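Local coordinates for protein glycine betaine/carnitine/choline ABC transporter (Staphylococcus aureus subsp. aureus Mu50, PDB 3O66) that probably binds glycine betaine, carnitine, choline or a related compatible solute and delivers it to a membrane ABC importer, at residues V11-L16 with I23-L28; T73-T76 with K80-P83. All blocks are in the same frame, centred on the assembly; numbering follows the deposited sequence.

Both contacts lie in the lobe built round the sheet that contains strand 12-16, their centres about 23 Å apart and their nearest atoms about 8 Å apart. They follow one another along the chain and share no element. Interaction 1 is core: strand 12-16 packs against helix 19-35, and every touching residue is buried. Interaction 2 is a surface contact, in which the last turn of helix 71-76 meets the loop that follows it and Leu75 is the one buried residue of the six that touch. The chemistry follows the setting: isoleucine and alanine methyls against a serine and a leucine in interaction 1, a main-chain hydrogen bond with short apolar touches in interaction 2.

Interaction 1. Residues V11-L16 with I23-L28; sequences VKITAL and IISHML
Ile13 and Ala15 point their side chains from strand 12-16 at one face of helix 19-35, and Ser25 and Leu28 answer from the helix. The two short segments run nearly antiparallel, at 164°, with their axes 8.3 Å apart. Both branches of Ile13 touch Ser25, and the longer one goes on to Leu28. With chi1 -53°, CG1 stands beside the backbone N and CG2 anti to that nitrogen; CG2 lies against Ser25, with Ile13 CG2 3.8 Å from Ser25 CB. The longer branch, extended at chi2, carries CD1 along the helix toward its next turn. There Ile13 CD1 touches the backbone oxygen of Ser25 at 3.7 Å and Leu28 CB at 4.0 Å, the isoleucine and leucine side chains crossing at a slant. Ala15 adds its methyl to the same serine, nearest the hydroxyl, Ala15 CB lying 3.5 Å from Ser25 OG. Ser25 thus meets two strand side chains separated by one residue, while the intervening Thr14 turns its side chain away and bonds through OG1 to Gln54 and Ser66.

The arrangement belongs to the first beta-alpha-beta unit of the lobe, strand 12-16, helix 19-35 and strand 43-48, in the periplasmic-binding-protein fold of the family. Both Ile13 and Leu28 also touch Ile65 on the neighbouring strand 65-70, which continues the apolar layer between sheet and helix.

Ser25 OG stands beside its own backbone N, chi1 -58°, and bonds to the backbone oxygen of Ser21 one turn earlier. Its approach to Thr14 O, at 3.4 Å, is not a hydrogen bond. A buried hydroxyl satisfied within its own helix therefore meets the strand mainly through van der Waals contact, and the small serine and alanine let the two backbones come near, Ala15 CA to Ser25 CA 6.2 Å.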
ATOM      1  N   VAL A  11       4.136 -15.589 -17.804  1.00 39.99           N
ATOM      2  CA  VAL A  11       4.081 -14.804 -16.576  1.00 35.07           C
ATOM      3  C   VAL A  11       2.713 -14.110 -16.506  1.00 31.99           C
ATOM      4  O   VAL A  11       2.272 -13.430 -17.441  1.00 29.58           O
ATOM      5  CB  VAL A  11       5.227 -13.755 -16.508  1.00 34.17           C
ATOM      6  CG1 VAL A  11       5.073 -12.877 -15.293  1.00 31.25           C
ATOM      7  CG2 VAL A  11       6.585 -14.438 -16.459  1.00 35.48           C
ATOM      8  N   LYS A  12       2.040 -14.305 -15.389  1.00 29.84           N
ATOM      9  CA  LYS A  12       0.785 -13.644 -15.153  1.00 28.83           C
ATOM     10  C   LYS A  12       0.830 -12.983 -13.772  1.00 26.96           C
ATOM     11  O   LYS A  12       1.199 -13.620 -12.778  1.00 26.43           O
ATOM     12  CB  LYS A  12      -0.361 -14.646 -15.250  1.00 30.28           C
ATOM     13  CG  LYS A  12      -0.593 -15.193 -16.666  1.00 34.27           C
ATOM     14  CD  LYS A  12      -1.458 -16.448 -16.594  1.00 40.75           C
ATOM     15  CE  LYS A  12      -1.707 -17.054 -17.967  1.00 45.34           C
ATOM     16  NZ  LYS A  12      -2.876 -16.377 -18.605  1.00 49.09           N
ATOM     17  N   ILE A  13       0.456 -11.709 -13.746  1.00 25.23           N
ATOM     18  CA  ILE A  13       0.582 -10.848 -12.589  1.00 24.21           C
ATOM     19  C   ILE A  13      -0.814 -10.481 -12.077  1.00 24.21           C
ATOM     20  O   ILE A  13      -1.625  -9.834 -12.795  1.00 25.30           O
ATOM     21  CB  ILE A  13       1.328  -9.526 -12.951  1.00 24.12           C
ATOM     22  CG1 ILE A  13       2.667  -9.832 -13.646  1.00 23.64           C
ATOM     23  CG2 ILE A  13       1.452  -8.620 -11.708  1.00 22.73           C
ATOM     24  CD1 ILE A  13       3.393  -8.612 -14.258  1.00 23.93           C
ATOM     25  N   THR A  14      -1.091 -10.827 -10.828  1.00 22.65           N
ATOM     26  CA  THR A  14      -2.386 -10.484 -10.281  1.00 23.11           C
ATOM     27  C   THR A  14      -2.437  -8.994  -9.944  1.00 23.36           C
ATOM     28  O   THR A  14      -1.434  -8.407  -9.440  1.00 23.09           O
ATOM     29  CB  THR A  14      -2.708 -11.239  -8.999  1.00 22.50           C
ATOM     30  OG1 THR A  14      -1.814 -10.787  -7.969  1.00 22.87           O
ATOM     31  CG2 THR A  14      -2.586 -12.717  -9.194  1.00 23.65           C
ATOM     32  N   ALA A  15      -3.589  -8.391 -10.226  1.00 24.38           N
ATOM     33  CA  ALA A  15      -3.812  -7.001  -9.861  1.00 24.30           C
ATOM     34  C   ALA A  15      -5.195  -6.818  -9.279  1.00 25.75           C
ATOM     35  O   ALA A  15      -6.172  -7.468  -9.741  1.00 26.76           O
ATOM     36  CB  ALA A  15      -3.622  -6.118 -11.055  1.00 24.88           C
ATOM     37  N   LEU A  16      -5.282  -5.946  -8.267  1.00 24.86           N
ATOM     38  CA  LEU A  16      -6.539  -5.566  -7.646  1.00 25.89           C
ATOM     39  C   LEU A  16      -7.186  -4.537  -8.574  1.00 26.70           C
ATOM     40  O   LEU A  16      -6.545  -4.064  -9.518  1.00 25.51           O
ATOM     41  CB  LEU A  16      -6.298  -4.929  -6.243  1.00 25.34           C
ATOM     42  CG  LEU A  16      -5.566  -5.779  -5.193  1.00 25.27           C
ATOM     43  CD1 LEU A  16      -5.266  -4.940  -3.955  1.00 26.57           C
ATOM     44  CD2 LEU A  16      -6.371  -7.051  -4.825  1.00 25.40           C
ATOM     45  N   ILE A  23      -1.043   0.231 -11.376  1.00 20.96           N
ATOM     46  CA  ILE A  23       0.225   0.937 -11.664  1.00 20.97           C
ATOM     47  C   ILE A  23       1.448   0.015 -11.481  1.00 20.66           C
ATOM     48  O   ILE A  23       2.247  -0.182 -12.429  1.00 21.14           O
ATOM     49  CB  ILE A  23       0.354   2.263 -10.861  1.00 20.58           C
ATOM     50  CG1 ILE A  23      -0.711   3.270 -11.311  1.00 21.05           C
ATOM     51  CG2 ILE A  23       1.840   2.919 -10.991  1.00 19.84           C
ATOM     52  CD1 ILE A  23      -0.954   4.420 -10.290  1.00 20.61           C
ATOM     53  N   ILE A  24       1.590  -0.555 -10.289  0.50 19.69           N
ATOM     54  CA  ILE A  24       2.744  -1.417  -9.990  0.50 19.66           C
ATOM     55  C   ILE A  24       2.721  -2.734 -10.785  0.50 19.43           C
ATOM     56  O   ILE A  24       3.771  -3.222 -11.195  0.50 19.68           O
ATOM     57  CB  ILE A  24       2.832  -1.701  -8.507  0.50 18.72           C
ATOM     58  CG1 ILE A  24       2.846  -0.390  -7.719  0.50 18.47           C
ATOM     59  CG2 ILE A  24       4.074  -2.547  -8.189  0.50 19.76           C
ATOM     60  CD1 ILE A  24       2.571  -0.595  -6.244  0.50 17.22           C
ATOM     61  N   SER A  25       1.540  -3.305 -11.016  1.00 19.74           N
ATOM     62  CA  SER A  25       1.455  -4.500 -11.900  1.00 20.22           C
ATOM     63  C   SER A  25       1.884  -4.215 -13.334  1.00 21.03           C
ATOM     64  O   SER A  25       2.594  -5.015 -13.961  1.00 20.66           O
ATOM     65  CB  SER A  25       0.057  -5.117 -11.859  1.00 20.07           C
ATOM     66  OG  SER A  25      -0.248  -5.456 -10.523  1.00 22.18           O
ATOM     67  N   HIS A  26       1.489  -3.055 -13.856  1.00 21.64           N
ATOM     68  CA  HIS A  26       1.905  -2.704 -15.204  1.00 22.48           C
ATOM     69  C   HIS A  26       3.368  -2.362 -15.230  1.00 22.31           C
ATOM     70  O   HIS A  26       4.019  -2.570 -16.255  1.00 23.53           O
ATOM     71  CB  HIS A  26       1.093  -1.519 -15.761  1.00 22.87           C
ATOM     72  CG  HIS A  26      -0.211  -1.935 -16.339  1.00 24.87           C
ATOM     73  ND1 HIS A  26      -0.308  -2.678 -17.495  1.00 26.98           N
ATOM     74  CD2 HIS A  26      -1.477  -1.759 -15.895  1.00 26.35           C
ATOM     75  CE1 HIS A  26      -1.581  -2.923 -17.751  1.00 27.91           C
ATOM     76  NE2 HIS A  26      -2.310  -2.374 -16.795  1.00 27.53           N
HETATM   77  N   MSE A  27       3.887  -1.853 -14.111  1.00 21.31           N
HETATM   78  CA  MSE A  27       5.289  -1.481 -14.035  1.00 22.23           C
HETATM   79  C   MSE A  27       6.144  -2.742 -14.098  1.00 22.49           C
HETATM   80  O   MSE A  27       7.112  -2.787 -14.867  1.00 22.20           O
HETATM   81  CB  MSE A  27       5.547  -0.656 -12.769  1.00 21.55           C
HETATM   82  CG  MSE A  27       6.866   0.022 -12.690  1.00 23.17           C
HETATM   83 SE   MSE A  27       6.999   0.888 -10.920  0.75 25.24          SE
HETATM   84  CE  MSE A  27       5.676   2.331 -11.073  1.00 23.36           C
ATOM     85  N   LEU A  28       5.730  -3.792 -13.374  1.00 21.95           N
ATOM     86  CA  LEU A  28       6.427  -5.088 -13.450  1.00 23.35           C
ATOM     87  C   LEU A  28       6.323  -5.662 -14.849  1.00 23.82           C
ATOM     88  O   LEU A  28       7.304  -6.186 -15.379  1.00 23.86           O
ATOM     89  CB  LEU A  28       5.866  -6.097 -12.436  1.00 23.59           C
ATOM     90  CG  LEU A  28       6.223  -5.825 -10.971  1.00 26.06           C
ATOM     91  CD1 LEU A  28       5.411  -6.756 -10.073  1.00 25.61           C
ATOM     92  CD2 LEU A  28       7.718  -6.002 -10.712  1.00 29.27           C
TER

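Interaction 2. Residues T73-T76 with K80-P83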
ATOM      1  N   THR A  73      -1.287  -7.461   5.886  1.00 26.48           N
ATOM      2  CA  THR A  73      -2.470  -8.160   5.398  1.00 26.59           C
ATOM      3  C   THR A  73      -2.136  -9.626   5.246  1.00 26.52           C
ATOM      4  O   THR A  73      -2.903 -10.488   5.679  1.00 26.75           O
ATOM      5  CB  THR A  73      -2.921  -7.640   4.049  1.00 26.09           C
ATOM      6  OG1 THR A  73      -3.324  -6.272   4.191  1.00 25.62           O
ATOM      7  CG2 THR A  73      -4.108  -8.495   3.528  1.00 27.19           C
ATOM      8  N   ASP A  74      -1.003  -9.912   4.610  1.00 25.70           N
ATOM      9  CA  ASP A  74      -0.689 -11.306   4.318  1.00 26.85           C
ATOM     10  C   ASP A  74      -0.191 -12.127   5.530  1.00 27.24           C
ATOM     11  O   ASP A  74      -0.361 -13.351   5.569  1.00 27.34           O
ATOM     12  CB  ASP A  74       0.244 -11.376   3.122  1.00 27.10           C
ATOM     13  CG  ASP A  74      -0.506 -11.211   1.818  1.00 27.15           C
ATOM     14  OD1 ASP A  74      -1.492 -11.943   1.590  1.00 28.95           O
ATOM     15  OD2 ASP A  74      -0.144 -10.322   1.035  1.00 30.56           O
ATOM     16  N   LEU A  75       0.410 -11.439   6.505  1.00 27.21           N
ATOM     17  CA  LEU A  75       0.840 -12.079   7.738  1.00 28.02           C
ATOM     18  C   LEU A  75      -0.320 -12.620   8.576  1.00 29.66           C
ATOM     19  O   LEU A  75      -0.202 -13.708   9.151  1.00 30.13           O
ATOM     20  CB  LEU A  75       1.726 -11.163   8.590  1.00 27.60           C
ATOM     21  CG  LEU A  75       2.319 -11.752   9.876  1.00 27.63           C
ATOM     22  CD1 LEU A  75       3.175 -12.998   9.597  1.00 26.34           C
ATOM     23  CD2 LEU A  75       3.140 -10.728  10.616  1.00 28.76           C
ATOM     24  N   THR A  76      -1.411 -11.862   8.684  1.00 29.51           N
ATOM     25  CA  THR A  76      -2.558 -12.342   9.442  1.00 31.91           C
ATOM     26  C   THR A  76      -3.610 -13.046   8.571  1.00 31.88           C
ATOM     27  O   THR A  76      -4.465 -13.772   9.083  1.00 33.67           O
ATOM     28  CB  THR A  76      -3.217 -11.215  10.273  1.00 32.56           C
ATOM     29  OG1 THR A  76      -3.754 -10.237   9.388  1.00 33.26           O
ATOM     30  CG2 THR A  76      -2.195 -10.564  11.229  1.00 33.70           C
ATOM     31  N   LYS A  80      -1.928 -16.738   8.395  0.50 33.40           N
ATOM     32  CA  LYS A  80      -2.707 -17.109   9.595  0.50 35.03           C
ATOM     33  C   LYS A  80      -1.942 -16.882  10.904  0.50 35.65           C
ATOM     34  O   LYS A  80      -2.161 -17.616  11.880  0.50 36.95           O
ATOM     35  CB  LYS A  80      -3.137 -18.591   9.536  0.50 36.27           C
ATOM     36  CG  LYS A  80      -4.320 -18.938   8.628  0.50 37.98           C
ATOM     37  CD  LYS A  80      -4.350 -20.445   8.359  0.50 40.38           C
ATOM     38  CE  LYS A  80      -5.731 -21.072   8.596  0.50 43.48           C
ATOM     39  NZ  LYS A  80      -6.540 -21.230   7.353  0.50 43.68           N
ATOM     40  N   GLU A  81      -1.052 -15.889  10.936  1.00 34.93           N
ATOM     41  CA  GLU A  81      -0.194 -15.657  12.109  1.00 35.97           C
ATOM     42  C   GLU A  81      -0.710 -14.459  12.903  1.00 36.14           C
ATOM     43  O   GLU A  81      -1.585 -13.734  12.444  1.00 35.42           O
ATOM     44  CB  GLU A  81       1.279 -15.432  11.705  1.00 35.69           C
ATOM     45  CG  GLU A  81       1.960 -16.602  10.957  1.00 37.50           C
ATOM     46  CD  GLU A  81       2.258 -17.830  11.842  1.00 41.90           C
ATOM     47  OE1 GLU A  81       1.977 -17.806  13.063  1.00 44.27           O
ATOM     48  OE2 GLU A  81       2.789 -18.829  11.313  1.00 42.53           O
ATOM     49  N   ALA A  82      -0.166 -14.269  14.103  1.00 36.72           N
ATOM     50  CA  ALA A  82      -0.476 -13.099  14.908  1.00 36.78           C
ATOM     51  C   ALA A  82       0.168 -11.842  14.288  1.00 35.36           C
ATOM     52  O   ALA A  82       1.231 -11.929  13.680  1.00 34.24           O
ATOM     53  CB  ALA A  82       0.016 -13.323  16.339  1.00 38.29           C
ATOM     54  N   PRO A  83      -0.486 -10.663  14.422  1.00 35.02           N
ATOM     55  CA  PRO A  83       0.146  -9.435  13.915  1.00 33.38           C
ATOM     56  C   PRO A  83       1.436  -9.112  14.673  1.00 33.30           C
ATOM     57  O   PRO A  83       1.525  -9.381  15.872  1.00 33.25           O
ATOM     58  CB  PRO A  83      -0.905  -8.348  14.210  1.00 33.57           C
ATOM     59  CG  PRO A  83      -1.827  -8.944  15.211  1.00 35.80           C
ATOM     60  CD  PRO A  83      -1.834 -10.411  14.953  1.00 36.05           C
TER
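Leu75 and Thr76 end helix 71-76, and the chain returns alongside them as the irregular segment 80-83. The CA atoms come nearest at Thr76 and Lys80, 4.8 Å apart. Lys80 has a left-handed backbone conformation, and after it Glu81 to Pro83 continue in an extended conformation past the helix end. One main-chain hydrogen bond joins the segments: the N-H of Glu81 donates to Leu75 O, 2.9 Å from Glu81 N to Leu75 O, lying in the carbonyl plane, with 153° at the hydrogen. Beside it Thr76 CA makes a CA-H...O contact of 3.4 Å with Glu81 O, so neighbouring residues of the helix end meet both the N-H and the carbonyl of Glu81.

This is a helix-to-helix connection on the surface of one lobe of the periplasmic-binding-protein fold, leading from helix 71-76, which follows strand 65-70 of the lobe's sheet, toward helix 87-102. Leu75 touches both the loop and that second helix, its side chain also meeting Ala93 and Thr94.

Leu75 holds CG anti to its main-chain nitrogen (chi1 -176°), which extends the isobutyl group toward the loop. One methyl meets the stem of Glu81, Leu75 CD1 being 3.7 Å from Glu81 CB; the other, CD2, lies 3.8 Å from Ala82 O. The Glu81 chain bends at chi2 and leads its carboxylate away from the helix end; its OE2 forms a long, weak ion pair with Lys101 NZ. Thr76 uses its two branches differently. OG1 turns back to hydrogen-bond with Gly72 O, one turn earlier, whereas CG2 faces the loop and touches the proline ring, Thr76 CG2 to Pro83 CD measuring 3.7 Å. The same methyl lies 3.4 Å from Glu81 O, covering that carbonyl oxygen alongside the CA-H group.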